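Long-range contact in beta-galactosidase (Trichoderma reesei, PDB 3OG2), which is a family 35 glycoside hydrolase that probably releases terminal non-reducing beta-D-galactose from beta-D-galactosides: residues A[461-473]-A[484-498]. Numbering follows the deposited sequence.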
loop_
_atom_site.group_PDB
_atom_site.type_symbol
_atom_site.label_atom_id
_atom_site.label_comp_id
_atom_site.label_asym_id
_atom_site.label_seq_id
_atom_site.Cartn_x
_atom_site.Cartn_y
_atom_site.Cartn_z
ATOM N N LYS A 461 -5.957 -37.279 8.868
ATOM C CA LYS A 461 -5.567 -38.638 9.234
ATOM C C LYS A 461 -4.667 -39.267 8.192
ATOM O O LYS A 461 -4.198 -40.360 8.533
ATOM C CB LYS A 461 -6.866 -39.441 9.462
ATOM C CG LYS A 461 -7.464 -38.915 10.769
ATOM C CD LYS A 461 -8.649 -39.634 11.331
ATOM C CE LYS A 461 -9.317 -38.809 12.434
ATOM N NZ LYS A 461 -8.434 -38.689 13.640
ATOM N N PHE A 462 -4.440 -38.685 7.056
ATOM C CA PHE A 462 -3.684 -39.290 5.983
ATOM C C PHE A 462 -2.308 -38.667 6.008
ATOM O O PHE A 462 -2.117 -37.593 6.615
ATOM C CB PHE A 462 -4.344 -38.997 4.635
ATOM C CG PHE A 462 -5.727 -39.605 4.559
ATOM C CD1 PHE A 462 -6.853 -38.902 4.935
ATOM C CD2 PHE A 462 -5.874 -40.931 4.137
ATOM C CE1 PHE A 462 -8.125 -39.491 4.864
ATOM C CE2 PHE A 462 -7.114 -41.567 4.054
ATOM C CZ PHE A 462 -8.242 -40.817 4.452
ATOM N N THR A 463 -1.368 -39.358 5.333
ATOM C CA THR A 463 -0.040 -38.733 5.220
ATOM C C THR A 463 0.481 -38.832 3.809
ATOM O O THR A 463 0.384 -39.930 3.223
ATOM C CB THR A 463 0.991 -39.409 6.134
ATOM O OG1 THR A 463 0.484 -39.415 7.477
ATOM C CG2 THR A 463 2.322 -38.642 6.101
ATOM N N LEU A 464 0.953 -37.697 3.301
ATOM C CA LEU A 464 1.690 -37.761 2.043
ATOM C C LEU A 464 3.110 -38.180 2.342
ATOM O O LEU A 464 3.839 -37.399 2.971
ATOM C CB LEU A 464 1.828 -36.419 1.314
ATOM C CG LEU A 464 0.499 -35.823 0.876
ATOM C CD1 LEU A 464 0.669 -34.414 0.315
ATOM C CD2 LEU A 464 -0.112 -36.684 -0.205
ATOM N N LEU A 465 3.505 -39.364 1.920
ATOM C CA LEU A 465 4.911 -39.759 2.075
ATOM C C LEU A 465 5.776 -38.763 1.340
ATOM O O LEU A 465 6.824 -38.355 1.872
ATOM C CB LEU A 465 5.032 -41.176 1.544
ATOM C CG LEU A 465 6.469 -41.708 1.635
ATOM C CD1 LEU A 465 6.804 -41.930 3.102
ATOM C CD2 LEU A 465 6.616 -42.986 0.816
ATOM N N TYR A 466 5.334 -38.326 0.150
ATOM C CA TYR A 466 5.998 -37.184 -0.497
ATOM C C TYR A 466 5.011 -36.576 -1.484
ATOM O O TYR A 466 4.077 -37.262 -1.924
ATOM C CB TYR A 466 7.306 -37.551 -1.190
ATOM C CG TYR A 466 7.137 -38.639 -2.248
ATOM C CD1 TYR A 466 6.764 -38.355 -3.552
ATOM C CD2 TYR A 466 7.373 -39.984 -1.913
ATOM C CE1 TYR A 466 6.612 -39.342 -4.539
ATOM C CE2 TYR A 466 7.212 -40.972 -2.885
ATOM C CZ TYR A 466 6.846 -40.646 -4.174
ATOM O OH TYR A 466 6.689 -41.701 -5.061
ATOM N N SER A 467 5.299 -35.353 -1.863
ATOM C CA SER A 467 4.651 -34.796 -3.054
ATOM C C SER A 467 5.583 -33.820 -3.744
ATOM O O SER A 467 6.195 -32.977 -3.040
ATOM C CB SER A 467 3.371 -34.054 -2.657
ATOM O OG SER A 467 2.773 -33.483 -3.832
ATOM N N THR A 468 5.681 -33.918 -5.063
ATOM C CA THR A 468 6.404 -32.920 -5.818
ATOM C C THR A 468 5.446 -31.792 -6.187
ATOM O O THR A 468 5.845 -30.611 -6.251
ATOM C CB THR A 468 7.039 -33.479 -7.094
ATOM O OG1 THR A 468 6.001 -33.909 -7.992
ATOM C CG2 THR A 468 7.875 -34.734 -6.802
ATOM N N ALA A 469 4.169 -32.112 -6.391
ATOM C CA ALA A 469 3.224 -31.022 -6.658
ATOM C C ALA A 469 2.995 -30.193 -5.417
ATOM O O ALA A 469 3.074 -30.718 -4.294
ATOM C CB ALA A 469 1.900 -31.687 -7.091
ATOM N N GLU A 470 2.667 -28.925 -5.623
ATOM C CA GLU A 470 2.475 -28.034 -4.496
ATOM C C GLU A 470 1.077 -28.148 -3.938
ATOM O O GLU A 470 0.118 -28.477 -4.637
ATOM C CB GLU A 470 2.815 -26.602 -4.979
ATOM C CG GLU A 470 4.339 -26.543 -5.267
ATOM C CD GLU A 470 4.843 -25.155 -5.565
ATOM O OE1 GLU A 470 4.616 -24.657 -6.710
ATOM O OE2 GLU A 470 5.471 -24.582 -4.630
ATOM N N ILE A 471 0.971 -27.909 -2.646
ATOM C CA ILE A 471 -0.304 -28.000 -1.958
ATOM C C ILE A 471 -0.961 -26.633 -1.957
ATOM O O ILE A 471 -0.333 -25.639 -1.569
ATOM C CB ILE A 471 -0.066 -28.456 -0.514
ATOM C CG1 ILE A 471 0.410 -29.898 -0.469
ATOM C CG2 ILE A 471 -1.328 -28.325 0.350
ATOM C CD1 ILE A 471 1.742 -30.160 0.059
ATOM N N PHE A 472 -2.184 -26.569 -2.421
ATOM C CA PHE A 472 -3.004 -25.353 -2.325
ATOM C C PHE A 472 -3.730 -25.335 -0.978
ATOM O O PHE A 472 -3.640 -24.379 -0.212
ATOM C CB PHE A 472 -3.975 -25.266 -3.525
ATOM C CG PHE A 472 -4.936 -24.119 -3.303
ATOM C CD1 PHE A 472 -4.481 -22.794 -3.415
ATOM C CD2 PHE A 472 -6.263 -24.347 -2.986
ATOM C CE1 PHE A 472 -5.363 -21.747 -3.207
ATOM C CE2 PHE A 472 -7.142 -23.283 -2.774
ATOM C CZ PHE A 472 -6.702 -21.975 -2.903
ATOM N N THR A 473 -4.457 -26.402 -0.661
ATOM C CA THR A 473 -5.144 -26.497 0.624
ATOM C C THR A 473 -5.485 -27.939 0.894
ATOM O O THR A 473 -5.397 -28.803 -0.024
ATOM C CB THR A 473 -6.419 -25.621 0.655
ATOM O OG1 THR A 473 -6.810 -25.423 2.020
ATOM C CG2 THR A 473 -7.596 -26.277 -0.076
ATOM N N VAL A 484 -5.935 -30.489 -2.373
ATOM C CA VAL A 484 -5.831 -29.843 -3.685
ATOM C C VAL A 484 -4.356 -29.615 -3.953
ATOM O O VAL A 484 -3.685 -28.904 -3.164
ATOM C CB VAL A 484 -6.590 -28.509 -3.731
ATOM C CG1 VAL A 484 -6.477 -27.905 -5.143
ATOM C CG2 VAL A 484 -8.047 -28.725 -3.307
ATOM N N LEU A 485 -3.873 -30.216 -5.034
ATOM C CA LEU A 485 -2.472 -30.145 -5.446
ATOM C C LEU A 485 -2.387 -29.457 -6.818
ATOM O O LEU A 485 -3.344 -29.608 -7.631
ATOM C CB LEU A 485 -1.888 -31.561 -5.650
ATOM C CG LEU A 485 -1.873 -32.445 -4.402
ATOM C CD1 LEU A 485 -1.304 -33.817 -4.745
ATOM C CD2 LEU A 485 -1.030 -31.779 -3.315
ATOM N N TYR A 486 -1.301 -28.750 -7.072
ATOM C CA TYR A 486 -1.196 -28.135 -8.388
ATOM C C TYR A 486 0.233 -28.147 -8.907
ATOM O O TYR A 486 1.226 -28.197 -8.176
ATOM C CB TYR A 486 -1.752 -26.677 -8.421
ATOM C CG TYR A 486 -0.890 -25.717 -7.589
ATOM C CD1 TYR A 486 -1.106 -25.611 -6.216
ATOM C CD2 TYR A 486 0.124 -24.951 -8.145
ATOM C CE1 TYR A 486 -0.327 -24.745 -5.448
ATOM C CE2 TYR A 486 0.911 -24.102 -7.398
ATOM C CZ TYR A 486 0.671 -24.004 -6.024
ATOM O OH TYR A 486 1.466 -23.146 -5.261
ATOM N N GLY A 487 0.317 -28.091 -10.257
ATOM C CA GLY A 487 1.595 -27.874 -10.952
ATOM C C GLY A 487 1.392 -26.878 -12.077
ATOM O O GLY A 487 0.276 -26.687 -12.558
ATOM N N GLY A 488 2.462 -26.277 -12.550
ATOM C CA GLY A 488 2.408 -25.505 -13.795
ATOM C C GLY A 488 2.051 -26.442 -14.927
ATOM O O GLY A 488 2.344 -27.644 -14.926
ATOM N N ALA A 489 1.406 -25.883 -15.927
ATOM C CA ALA A 489 1.013 -26.715 -17.082
ATOM C C ALA A 489 2.186 -27.471 -17.701
ATOM O O ALA A 489 3.297 -26.951 -17.834
ATOM C CB ALA A 489 0.369 -25.833 -18.135
ATOM N N GLN A 490 1.889 -28.728 -18.074
ATOM C CA GLN A 490 2.831 -29.649 -18.723
ATOM C C GLN A 490 3.886 -30.183 -17.741
ATOM O O GLN A 490 4.796 -30.934 -18.181
ATOM C CB GLN A 490 3.524 -29.054 -19.961
ATOM C CG GLN A 490 2.462 -28.825 -21.042
ATOM C CD GLN A 490 1.378 -29.886 -20.885
ATOM O OE1 GLN A 490 1.684 -31.083 -20.830
ATOM N NE2 GLN A 490 0.125 -29.444 -20.796
ATOM N N GLU A 491 3.832 -29.851 -16.458
ATOM C CA GLU A 491 4.783 -30.447 -15.484
ATOM C C GLU A 491 4.319 -31.822 -15.057
ATOM O O GLU A 491 3.123 -32.022 -14.726
ATOM C CB GLU A 491 4.881 -29.560 -14.265
ATOM C CG GLU A 491 5.612 -28.229 -14.415
ATOM C CD GLU A 491 5.376 -27.313 -13.210
ATOM O OE1 GLU A 491 4.886 -27.739 -12.140
ATOM O OE2 GLU A 491 5.688 -26.092 -13.378
ATOM N N LEU A 492 5.232 -32.795 -15.050
ATOM C CA LEU A 492 4.949 -34.091 -14.473
ATOM C C LEU A 492 5.158 -34.008 -12.972
ATOM O O LEU A 492 6.188 -33.484 -12.543
ATOM C CB LEU A 492 5.873 -35.172 -15.004
ATOM C CG LEU A 492 5.717 -36.602 -14.456
ATOM C CD1 LEU A 492 4.400 -37.244 -14.883
ATOM C CD2 LEU A 492 6.869 -37.499 -14.944
ATOM N N HIS A 493 4.203 -34.529 -12.218
ATOM C CA HIS A 493 4.327 -34.567 -10.759
ATOM C C HIS A 493 3.994 -35.942 -10.221
ATOM O O HIS A 493 3.323 -36.750 -10.883
ATOM C CB HIS A 493 3.345 -33.553 -10.126
ATOM C CG HIS A 493 3.922 -32.174 -10.315
ATOM N ND1 HIS A 493 5.023 -31.822 -9.558
ATOM C CD2 HIS A 493 3.652 -31.138 -11.136
ATOM C CE1 HIS A 493 5.375 -30.585 -9.902
ATOM N NE2 HIS A 493 4.551 -30.189 -10.851
ATOM N N GLU A 494 4.521 -36.225 -9.020
ATOM C CA GLU A 494 4.218 -37.504 -8.377
ATOM C C GLU A 494 4.006 -37.272 -6.887
ATOM O O GLU A 494 4.708 -36.422 -6.292
ATOM C CB GLU A 494 5.371 -38.476 -8.670
ATOM C CG GLU A 494 4.992 -39.884 -8.223
ATOM C CD GLU A 494 6.174 -40.817 -8.485
ATOM O OE1 GLU A 494 6.348 -41.265 -9.652
ATOM O OE2 GLU A 494 6.943 -41.009 -7.497
ATOM N N PHE A 495 3.086 -38.019 -6.300
ATOM C CA PHE A 495 2.930 -37.992 -4.853
ATOM C C PHE A 495 2.595 -39.414 -4.401
ATOM O O PHE A 495 2.153 -40.250 -5.190
ATOM C CB PHE A 495 1.907 -36.984 -4.348
ATOM C CG PHE A 495 0.507 -37.177 -4.861
ATOM C CD1 PHE A 495 0.171 -36.779 -6.170
ATOM C CD2 PHE A 495 -0.438 -37.705 -4.009
ATOM C CE1 PHE A 495 -1.149 -36.920 -6.602
ATOM C CE2 PHE A 495 -1.736 -37.866 -4.436
ATOM C CZ PHE A 495 -2.081 -37.457 -5.728
ATOM N N ALA A 496 2.805 -39.644 -3.122
ATOM C CA ALA A 496 2.544 -40.981 -2.617
ATOM C C ALA A 496 1.822 -40.821 -1.273
ATOM O O ALA A 496 2.186 -39.973 -0.470
ATOM C CB ALA A 496 3.824 -41.760 -2.433
ATOM N N VAL A 497 0.825 -41.651 -1.061
ATOM C CA VAL A 497 -0.012 -41.594 0.121
ATOM C C VAL A 497 0.180 -42.870 0.920
ATOM O O VAL A 497 0.000 -43.973 0.380
ATOM C CB VAL A 497 -1.506 -41.404 -0.221
ATOM C CG1 VAL A 497 -2.324 -41.234 1.050
ATOM C CG2 VAL A 497 -1.682 -40.179 -1.138
ATOM N N LYS A 498 0.570 -42.732 2.201
ATOM C CA LYS A 498 0.665 -43.946 3.036
ATOM C C LYS A 498 -0.709 -44.633 3.116
ATOM O O LYS A 498 -1.681 -43.862 3.011
ATOM C CB LYS A 498 1.167 -43.611 4.442
ATOM C CG LYS A 498 2.537 -42.907 4.411
ATOM C CD LYS A 498 2.994 -42.871 5.895
ATOM C CE LYS A 498 4.254 -42.051 6.055
ATOM N NZ LYS A 498 4.438 -41.569 7.467
HETATM O O HOH W 1 -2.360 -41.904 4.719
HETATM O O HOH W 2 3.726 -26.358 -8.666
HETATM O O HOH W 3 1.309 -23.574 -2.696
#
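Y466 lays its ring on A496 and its hydroxyl on E494. At CB the chain turns so that CG sits between the backbone N and the carbonyl carbon (chi1 57°), which lays the ring back across the neighbouring strand. CD1 and CE1 then run past the carbonyl oxygen of E494, while CE2 comes 3.5 Å from A496 CB; that methyl stands over one ring face, offset toward the rim, a CH-pi contact. At the tip, OH donates to E494 OE2 at 2.5 Å, on the anti side of that oxygen and 30° out of the carboxylate plane. The backbone N of Q438 also binds OE2, and Q530 and L439 hold OE1, so the buried carboxylate is gripped at both oxygens. A phenylalanine in place of Y466 would probably leave E494 OE2 with one donor fewer.

Two antiparallel pairings, in different sheets of the second domain, meet here: 462-467 with 492-497, and the hairpin 470-476/481-487. The register slips by one residue between L464 and Y466, a beta bulge, and again between I471 and T473. In the link between the two strands of 461-473, T468 OG1 accepts from E494 N (2.9 Å), and T468 N donates back to E494 O. T468 OG1 also hydrogen-bonds H493 ND1 at 2.8 Å. The other ring nitrogen, H493 NE2, donates almost straight (173°) to E491 OE1, fixing the imidazole's rotation from both ends. A469 CA makes a CH-pi contact over one face of this ring, 3.9 Å from its centroid. In the hairpin, E470 CB repeats the arrangement over Y486, while E470 OE2 forms a salt bridge with K309 NZ and a hydrogen bond with I452 N. I471 CG1 runs alongside L485 CD2 at 3.7 Å.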